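Local coordinates for mandelate racemase/muconate lactonizing protein (Paenibacillus sp., PDB 3V5C) that probably dehydrates galacturonate as a magnesium-dependent member of the enolase superfamily, at residues Ala124-Tyr136 and His324-Asp338. The protein carries 1 engineered substitution. Residues are numbered along the deposited sequence; the frame is centred on the assembly and turned at random.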
ATOM      1  N   ALA A 124      17.755 -16.302   0.677  1.00 32.99           N
ATOM      2  CA  ALA A 124      16.379 -16.777   0.600  1.00 32.25           C
ATOM      3  C   ALA A 124      15.542 -15.775  -0.189  1.00 26.67           C
ATOM      4  O   ALA A 124      15.719 -14.560  -0.059  1.00 29.04           O
ATOM      5  CB  ALA A 124      15.793 -16.989   1.992  1.00 28.89           C
ATOM      6  N   SER A 125      14.644 -16.291  -1.020  1.00 23.80           N
ATOM      7  CA  SER A 125      13.751 -15.431  -1.787  1.00 24.49           C
ATOM      8  C   SER A 125      12.753 -14.744  -0.870  1.00 22.61           C
ATOM      9  O   SER A 125      12.286 -15.342   0.111  1.00 26.79           O
ATOM     10  CB  SER A 125      13.003 -16.235  -2.853  1.00 24.82           C
ATOM     11  OG  SER A 125      13.897 -16.679  -3.856  1.00 27.81           O
ATOM     12  N   LEU A 126      12.424 -13.496  -1.205  1.00 23.04           N
ATOM     13  CA  LEU A 126      11.408 -12.740  -0.490  1.00 16.95           C
ATOM     14  C   LEU A 126      10.052 -12.955  -1.135  1.00 15.71           C
ATOM     15  O   LEU A 126       9.810 -12.525  -2.262  1.00 18.42           O
ATOM     16  CB  LEU A 126      11.733 -11.246  -0.462  1.00 16.04           C
ATOM     17  CG  LEU A 126      10.762 -10.442   0.408  1.00 16.67           C
ATOM     18  CD1 LEU A 126      10.665 -11.045   1.804  1.00 23.62           C
ATOM     19  CD2 LEU A 126      11.165  -8.990   0.472  1.00 19.12           C
ATOM     20  N   VAL A 127       9.178 -13.624  -0.401  1.00 15.22           N
ATOM     21  CA  VAL A 127       7.823 -13.914  -0.864  1.00 16.38           C
ATOM     22  C   VAL A 127       6.881 -13.343   0.192  1.00 15.52           C
ATOM     23  O   VAL A 127       6.997 -13.671   1.365  1.00 16.35           O
ATOM     24  CB  VAL A 127       7.604 -15.452  -1.017  1.00 18.13           C
ATOM     25  CG1 VAL A 127       6.198 -15.765  -1.501  1.00 18.18           C
ATOM     26  CG2 VAL A 127       8.647 -16.051  -1.981  1.00 18.93           C
ATOM     27  N   VAL A 128       5.951 -12.485  -0.229  1.00 10.74           N
ATOM     28  CA  VAL A 128       5.173 -11.681   0.705  1.00 13.12           C
ATOM     29  C   VAL A 128       3.680 -11.862   0.431  1.00 11.61           C
ATOM     30  O   VAL A 128       3.252 -11.789  -0.713  1.00 13.41           O
ATOM     31  CB  VAL A 128       5.535 -10.172   0.536  1.00 12.29           C
ATOM     32  CG1 VAL A 128       4.931  -9.327   1.627  1.00 11.80           C
ATOM     33  CG2 VAL A 128       7.048  -9.977   0.526  1.00 12.80           C
ATOM     34  N   PRO A 129       2.880 -12.100   1.478  1.00 11.83           N
ATOM     35  CA  PRO A 129       1.436 -12.200   1.227  1.00 11.06           C
ATOM     36  C   PRO A 129       0.878 -10.939   0.570  1.00 12.66           C
ATOM     37  O   PRO A 129       1.311  -9.839   0.882  1.00 12.05           O
ATOM     38  CB  PRO A 129       0.846 -12.349   2.635  1.00 12.46           C
ATOM     39  CG  PRO A 129       1.974 -12.930   3.446  1.00 17.48           C
ATOM     40  CD  PRO A 129       3.215 -12.289   2.899  1.00 15.62           C
ATOM     41  N   CYS A 130      -0.077 -11.095  -0.335  1.00 11.15           N
ATOM     42  CA  CYS A 130      -0.769  -9.940  -0.881  1.00 10.95           C
ATOM     43  C   CYS A 130      -2.258 -10.212  -0.927  1.00 13.00           C
ATOM     44  O   CYS A 130      -2.701 -11.351  -0.752  1.00 12.57           O
ATOM     45  CB  CYS A 130      -0.288  -9.616  -2.292  1.00  8.84           C
ATOM     46  SG  CYS A 130      -0.492 -10.943  -3.536  1.00 13.22           S
ATOM     47  N   TYR A 131      -3.025  -9.156  -1.164  1.00 11.25           N
ATOM     48  CA  TYR A 131      -4.458  -9.299  -1.356  1.00  9.25           C
ATOM     49  C   TYR A 131      -4.931  -8.408  -2.474  1.00  8.38           C
ATOM     50  O   TYR A 131      -4.308  -7.407  -2.813  1.00 10.54           O
ATOM     51  CB  TYR A 131      -5.262  -9.013  -0.064  1.00  9.80           C
ATOM     52  CG  TYR A 131      -5.288  -7.564   0.420  1.00 11.18           C
ATOM     53  CD1 TYR A 131      -6.101  -6.614  -0.193  1.00 10.91           C
ATOM     54  CD2 TYR A 131      -4.534  -7.167   1.514  1.00 15.11           C
ATOM     55  CE1 TYR A 131      -6.149  -5.312   0.259  1.00 14.25           C
ATOM     56  CE2 TYR A 131      -4.580  -5.862   1.987  1.00 13.49           C
ATOM     57  CZ  TYR A 131      -5.379  -4.934   1.347  1.00 12.87           C
ATOM     58  OH  TYR A 131      -5.439  -3.637   1.788  1.00 13.57           O
ATOM     59  N   ASP A 132      -6.035  -8.824  -3.080  1.00 10.19           N
ATOM     60  CA  ASP A 132      -6.596  -8.144  -4.222  1.00 12.57           C
ATOM     61  C   ASP A 132      -7.493  -7.028  -3.717  1.00 10.42           C
ATOM     62  O   ASP A 132      -8.541  -7.297  -3.128  1.00 10.45           O
ATOM     63  CB  ASP A 132      -7.409  -9.165  -5.022  1.00 11.95           C
ATOM     64  CG  ASP A 132      -8.016  -8.585  -6.273  1.00 14.81           C
ATOM     65  OD1 ASP A 132      -7.954  -7.360  -6.478  1.00 13.64           O
ATOM     66  OD2 ASP A 132      -8.596  -9.373  -7.057  1.00 21.00           O
ATOM     67  N   THR A 133      -7.092  -5.777  -3.954  1.00  9.24           N
ATOM     68  CA  THR A 133      -7.830  -4.628  -3.424  1.00  8.21           C
ATOM     69  C   THR A 133      -8.860  -4.020  -4.397  1.00 10.49           C
ATOM     70  O   THR A 133      -9.468  -2.991  -4.094  1.00 12.42           O
ATOM     71  CB  THR A 133      -6.820  -3.533  -2.977  1.00  9.73           C
ATOM     72  OG1 THR A 133      -7.446  -2.636  -2.049  1.00 12.37           O
ATOM     73  CG2 THR A 133      -6.306  -2.757  -4.183  1.00 13.25           C
ATOM     74  N   SER A 134      -9.098  -4.688  -5.532  1.00 10.69           N
ATOM     75  CA  SER A 134      -9.795  -4.063  -6.663  1.00 11.28           C
ATOM     76  C   SER A 134     -11.313  -4.256  -6.685  1.00  9.55           C
ATOM     77  O   SER A 134     -11.948  -3.930  -7.687  1.00 12.12           O
ATOM     78  CB  SER A 134      -9.218  -4.583  -7.997  1.00 12.23           C
ATOM     79  OG  SER A 134      -9.514  -5.963  -8.187  1.00 13.14           O
ATOM     80  N   LEU A 135     -11.882  -4.792  -5.616  1.00 11.62           N
ATOM     81  CA  LEU A 135     -13.316  -5.109  -5.604  1.00  9.77           C
ATOM     82  C   LEU A 135     -14.169  -3.911  -5.137  1.00 10.25           C
ATOM     83  O   LEU A 135     -14.659  -3.885  -4.016  1.00 12.83           O
ATOM     84  CB  LEU A 135     -13.560  -6.370  -4.772  1.00 10.61           C
ATOM     85  CG  LEU A 135     -12.841  -7.624  -5.279  1.00 10.84           C
ATOM     86  CD1 LEU A 135     -13.029  -8.820  -4.324  1.00 13.97           C
ATOM     87  CD2 LEU A 135     -13.322  -7.974  -6.671  1.00 14.74           C
ATOM     88  N   TYR A 136     -14.294  -2.916  -6.018  1.00 10.62           N
ATOM     89  CA  TYR A 136     -15.052  -1.694  -5.788  1.00 10.06           C
ATOM     90  C   TYR A 136     -16.562  -1.909  -5.998  1.00 11.32           C
ATOM     91  O   TYR A 136     -17.000  -3.052  -6.133  1.00 12.39           O
ATOM     92  CB  TYR A 136     -14.478  -0.544  -6.649  1.00  8.70           C
ATOM     93  CG  TYR A 136     -13.249   0.063  -5.984  1.00 11.59           C
ATOM     94  CD1 TYR A 136     -12.115  -0.713  -5.748  1.00 14.27           C
ATOM     95  CD2 TYR A 136     -13.249   1.381  -5.543  1.00 13.69           C
ATOM     96  CE1 TYR A 136     -11.008  -0.189  -5.091  1.00 14.30           C
ATOM     97  CE2 TYR A 136     -12.140   1.912  -4.887  1.00 13.06           C
ATOM     98  CZ  TYR A 136     -11.033   1.121  -4.674  1.00 13.61           C
ATOM     99  OH  TYR A 136      -9.950   1.658  -4.009  1.00 13.49           O
ATOM    100  N   HIS A 324       9.131  -4.726  -0.467  1.00  9.49           N
ATOM    101  CA  HIS A 324      10.446  -4.602   0.160  1.00 10.83           C
ATOM    102  C   HIS A 324      10.371  -4.209   1.635  1.00 11.74           C
ATOM    103  O   HIS A 324      11.163  -4.684   2.447  1.00 11.65           O
ATOM    104  CB  HIS A 324      11.314  -3.590  -0.597  1.00  9.76           C
ATOM    105  CG  HIS A 324      11.832  -4.099  -1.901  1.00 11.09           C
ATOM    106  ND1 HIS A 324      13.145  -4.494  -2.077  1.00 13.38           N
ATOM    107  CD2 HIS A 324      11.214  -4.287  -3.089  1.00 10.38           C
ATOM    108  CE1 HIS A 324      13.311  -4.891  -3.327  1.00 13.85           C
ATOM    109  NE2 HIS A 324      12.157  -4.777  -3.961  1.00 13.06           N
ATOM    110  N   LEU A 325       9.410  -3.357   1.990  1.00 11.16           N
ATOM    111  CA  LEU A 325       9.284  -2.916   3.377  1.00 11.33           C
ATOM    112  C   LEU A 325       9.068  -4.101   4.302  1.00 12.82           C
ATOM    113  O   LEU A 325       9.498  -4.098   5.457  1.00 11.97           O
ATOM    114  CB  LEU A 325       8.089  -1.974   3.521  1.00 11.49           C
ATOM    115  CG  LEU A 325       7.743  -1.507   4.936  1.00 10.22           C
ATOM    116  CD1 LEU A 325       8.887  -0.684   5.512  1.00 12.71           C
ATOM    117  CD2 LEU A 325       6.445  -0.693   4.927  1.00 14.06           C
ATOM    118  N   SER A 326       8.364  -5.110   3.799  1.00  9.51           N
ATOM    119  CA  SER A 326       8.020  -6.262   4.617  1.00  9.50           C
ATOM    120  C   SER A 326       9.227  -6.897   5.284  1.00 13.26           C
ATOM    121  O   SER A 326       9.081  -7.478   6.355  1.00 13.26           O
ATOM    122  CB  SER A 326       7.236  -7.299   3.812  1.00 11.41           C
ATOM    123  OG  SER A 326       8.100  -8.005   2.952  1.00 13.48           O
ATOM    124  N   ALA A 327      10.410  -6.787   4.670  1.00 11.92           N
ATOM    125  CA  ALA A 327      11.600  -7.399   5.259  1.00 12.84           C
ATOM    126  C   ALA A 327      12.066  -6.704   6.537  1.00 16.07           C
ATOM    127  O   ALA A 327      12.868  -7.270   7.284  1.00 15.29           O
ATOM    128  CB  ALA A 327      12.749  -7.474   4.239  1.00 13.58           C
ATOM    129  N   ALA A 328      11.571  -5.492   6.785  1.00 13.21           N
ATOM    130  CA  ALA A 328      11.992  -4.702   7.947  1.00 13.50           C
ATOM    131  C   ALA A 328      10.959  -4.689   9.085  1.00 15.94           C
ATOM    132  O   ALA A 328      11.184  -4.051  10.118  1.00 15.58           O
ATOM    133  CB  ALA A 328      12.303  -3.273   7.515  1.00 12.47           C
ATOM    134  N   VAL A 329       9.828  -5.367   8.890  1.00 13.48           N
ATOM    135  CA  VAL A 329       8.742  -5.334   9.868  1.00 11.15           C
ATOM    136  C   VAL A 329       8.303  -6.753  10.169  1.00 11.96           C
ATOM    137  O   VAL A 329       7.999  -7.519   9.249  1.00 12.18           O
ATOM    138  CB  VAL A 329       7.557  -4.532   9.316  1.00 11.83           C
ATOM    139  CG1 VAL A 329       6.408  -4.491  10.322  1.00 12.99           C
ATOM    140  CG2 VAL A 329       7.989  -3.122   8.938  1.00 13.19           C
ATOM    141  N   ARG A 330       8.307  -7.120  11.444  1.00 10.93           N
ATOM    142  CA  ARG A 330       7.983  -8.479  11.824  1.00 11.23           C
ATOM    143  C   ARG A 330       6.516  -8.793  11.518  1.00 12.56           C
ATOM    144  O   ARG A 330       6.210  -9.782  10.848  1.00 12.75           O
ATOM    145  CB  ARG A 330       8.279  -8.753  13.306  1.00 13.94           C
ATOM    146  CG  ARG A 330       7.943 -10.201  13.688  1.00 15.33           C
ATOM    147  CD  ARG A 330       8.332 -10.570  15.118  1.00 12.39           C
ATOM    148  NE  ARG A 330       7.518  -9.862  16.104  1.00 12.46           N
ATOM    149  CZ  ARG A 330       7.954  -8.840  16.843  1.00 16.88           C
ATOM    150  NH1 ARG A 330       9.200  -8.409  16.719  1.00 22.64           N
ATOM    151  NH2 ARG A 330       7.145  -8.257  17.712  1.00 21.81           N
ATOM    152  N   ASN A 331       5.618  -7.954  12.027  1.00  9.69           N
ATOM    153  CA  ASN A 331       4.193  -8.221  11.908  1.00 11.27           C
ATOM    154  C   ASN A 331       3.596  -7.597  10.636  1.00 13.10           C
ATOM    155  O   ASN A 331       2.562  -6.962  10.674  1.00 13.74           O
ATOM    156  CB  ASN A 331       3.451  -7.718  13.152  1.00 10.46           C
ATOM    157  CG  ASN A 331       3.817  -8.488  14.418  1.00 14.13           C
ATOM    158  OD1 ASN A 331       4.268  -9.627  14.371  1.00 13.73           O
ATOM    159  ND2 ASN A 331       3.599  -7.854  15.569  1.00 12.78           N
ATOM    160  N   PHE A 332       4.249  -7.816   9.506  1.00 13.02           N
ATOM    161  CA  PHE A 332       3.781  -7.280   8.233  1.00 10.45           C
ATOM    162  C   PHE A 332       2.686  -8.208   7.727  1.00 13.81           C
ATOM    163  O   PHE A 332       2.891  -9.425   7.616  1.00 14.84           O
ATOM    164  CB  PHE A 332       4.932  -7.244   7.209  1.00 10.54           C
ATOM    165  CG  PHE A 332       4.554  -6.592   5.922  1.00 11.05           C
ATOM    166  CD1 PHE A 332       3.978  -7.333   4.901  1.00 11.14           C
ATOM    167  CD2 PHE A 332       4.759  -5.239   5.736  1.00 12.44           C
ATOM    168  CE1 PHE A 332       3.609  -6.726   3.718  1.00 14.10           C
ATOM    169  CE2 PHE A 332       4.401  -4.631   4.548  1.00 14.12           C
ATOM    170  CZ  PHE A 332       3.836  -5.390   3.537  1.00 11.94           C
ATOM    171  N   GLU A 333       1.525  -7.633   7.416  1.00 12.26           N
ATOM    172  CA  GLU A 333       0.358  -8.422   7.034  1.00 10.46           C
ATOM    173  C   GLU A 333       0.300  -8.764   5.538  1.00 12.71           C
ATOM    174  O   GLU A 333       0.354  -9.938   5.165  1.00 14.49           O
ATOM    175  CB  GLU A 333      -0.920  -7.672   7.462  1.00 10.34           C
ATOM    176  CG  GLU A 333      -1.114  -7.641   8.957  1.00 11.42           C
ATOM    177  CD  GLU A 333      -1.580  -8.965   9.504  1.00 18.04           C
ATOM    178  OE1 GLU A 333      -2.532  -9.554   8.941  1.00 21.29           O
ATOM    179  OE2 GLU A 333      -0.992  -9.421  10.494  1.00 20.26           O
ATOM    180  N   PHE A 334       0.153  -7.748   4.694  1.00 11.38           N
ATOM    181  CA  PHE A 334      -0.085  -7.959   3.267  1.00 11.68           C
ATOM    182  C   PHE A 334       0.399  -6.777   2.451  1.00 11.76           C
ATOM    183  O   PHE A 334       0.346  -5.637   2.913  1.00 12.78           O
ATOM    184  CB  PHE A 334      -1.584  -8.011   2.959  1.00 15.99           C
ATOM    185  CG  PHE A 334      -2.297  -9.227   3.451  1.00 12.38           C
ATOM    186  CD1 PHE A 334      -2.277 -10.396   2.713  1.00 15.21           C
ATOM    187  CD2 PHE A 334      -3.086  -9.159   4.585  1.00 13.99           C
ATOM    188  CE1 PHE A 334      -2.958 -11.508   3.141  1.00 18.45           C
ATOM    189  CE2 PHE A 334      -3.774 -10.278   5.021  1.00 20.98           C
ATOM    190  CZ  PHE A 334      -3.716 -11.449   4.290  1.00 24.82           C
ATOM    191  N   VAL A 335       0.807  -7.050   1.219  1.00  9.33           N
ATOM    192  CA  VAL A 335       0.909  -6.030   0.187  1.00  9.00           C
ATOM    193  C   VAL A 335      -0.502  -5.799  -0.403  1.00 12.49           C
ATOM    194  O   VAL A 335      -1.167  -6.742  -0.828  1.00 12.02           O
ATOM    195  CB  VAL A 335       1.884  -6.498  -0.911  1.00  9.14           C
ATOM    196  CG1 VAL A 335       1.842  -5.558  -2.114  1.00 13.21           C
ATOM    197  CG2 VAL A 335       3.295  -6.573  -0.349  1.00 14.22           C
ATOM    198  N   GLU A 336      -0.958  -4.546  -0.423  1.00 12.14           N
ATOM    199  CA  GLU A 336      -2.245  -4.200  -1.037  1.00 13.20           C
ATOM    200  C   GLU A 336      -2.055  -4.100  -2.554  1.00 12.88           C
ATOM    201  O   GLU A 336      -1.402  -3.173  -3.043  1.00 11.75           O
ATOM    202  CB  GLU A 336      -2.769  -2.876  -0.450  1.00 14.14           C
ATOM    203  CG  GLU A 336      -4.097  -2.456  -1.026  1.00 12.54           C
ATOM    204  CD  GLU A 336      -4.804  -1.365  -0.248  1.00 15.19           C
ATOM    205  OE1 GLU A 336      -4.178  -0.723   0.628  1.00 16.80           O
ATOM    206  OE2 GLU A 336      -6.006  -1.135  -0.533  1.00 13.36           O
ATOM    207  N   TYR A 337      -2.621  -5.058  -3.299  1.00 10.44           N
ATOM    208  CA  TYR A 337      -2.309  -5.222  -4.729  1.00 10.26           C
ATOM    209  C   TYR A 337      -3.429  -4.781  -5.676  1.00 10.29           C
ATOM    210  O   TYR A 337      -4.573  -5.242  -5.552  1.00 11.15           O
ATOM    211  CB  TYR A 337      -1.932  -6.675  -5.040  1.00 13.21           C
ATOM    212  CG  TYR A 337      -1.372  -6.839  -6.422  1.00 10.87           C
ATOM    213  CD1 TYR A 337      -2.199  -7.163  -7.495  1.00 14.65           C
ATOM    214  CD2 TYR A 337      -0.020  -6.640  -6.675  1.00 12.43           C
ATOM    215  CE1 TYR A 337      -1.690  -7.304  -8.769  1.00 12.45           C
ATOM    216  CE2 TYR A 337       0.500  -6.783  -7.950  1.00 13.85           C
ATOM    217  CZ  TYR A 337      -0.346  -7.112  -8.994  1.00 12.86           C
ATOM    218  OH  TYR A 337       0.156  -7.258 -10.276  1.00 19.32           O
ATOM    219  N   ASP A 338      -3.070  -3.888  -6.600  1.00 10.20           N
ATOM    220  CA  ASP A 338      -3.910  -3.449  -7.713  1.00 12.29           C
ATOM    221  C   ASP A 338      -3.123  -3.790  -8.984  1.00 14.57           C
ATOM    222  O   ASP A 338      -1.937  -3.479  -9.082  1.00 14.15           O
ATOM    223  CB  ASP A 338      -4.121  -1.930  -7.600  1.00 14.36           C
ATOM    224  CG  ASP A 338      -5.351  -1.424  -8.344  1.00 17.59           C
ATOM    225  OD1 ASP A 338      -6.217  -2.239  -8.755  1.00 15.48           O
ATOM    226  OD2 ASP A 338      -5.452  -0.179  -8.487  1.00 13.27           O
TER
HETATM  227  O   HOH W   1      -5.877  -6.472  -8.061  1.00 18.13           O
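E336 OE2 is gripped by two groups. T133 OG1 donates to E336 OE2 at 2.6 Å, meeting the anti lone pair of that oxygen, and K168, which also bonds to Y131 OH, forms a salt bridge with it. The setting is the closure of the enolase-type TIM barrel, where strand 126-135 pairs in parallel with the last barrel strand, 335-337. The E336 side chain is about 12 Å from the bound magnesium. Its chain is extended, with CG anti to the backbone N (chi1 -180°), which carries the carboxylate past the Y131 ring to T133. The other oxygen, OE1, accepts from C312 N. With an alanine here, the T133 hydroxyl, C312 N and K168 would each lose a partner, and K168 would probably be less firmly placed. E336 CA lies over one face of the Y131 ring, a CH-pi contact 4.2 Å from the centroid. The edge of that ring is directed at the face of F334 in an offset edge-to-face pair, planes 79° apart. Four backbone bonds join the strands, from V335 N to P129 O at one end to T133 N to Y337 O (3.0 Å) at the other. C130 and V335 pack CB against CB on the opposite sheet face. Toward the N-terminal end of strand 126-135, V128 CG1 touches F332 CE1 at 3.6 Å. V128 CG2 only packs against S326 OG, which is hydrogen-bonded to G323 O. D132 OD1 accepts S134 N in an Asx turn and S134 OG (2.7 Å) on its syn lone pair; one water donates to both D132 OD1 and Y337 O.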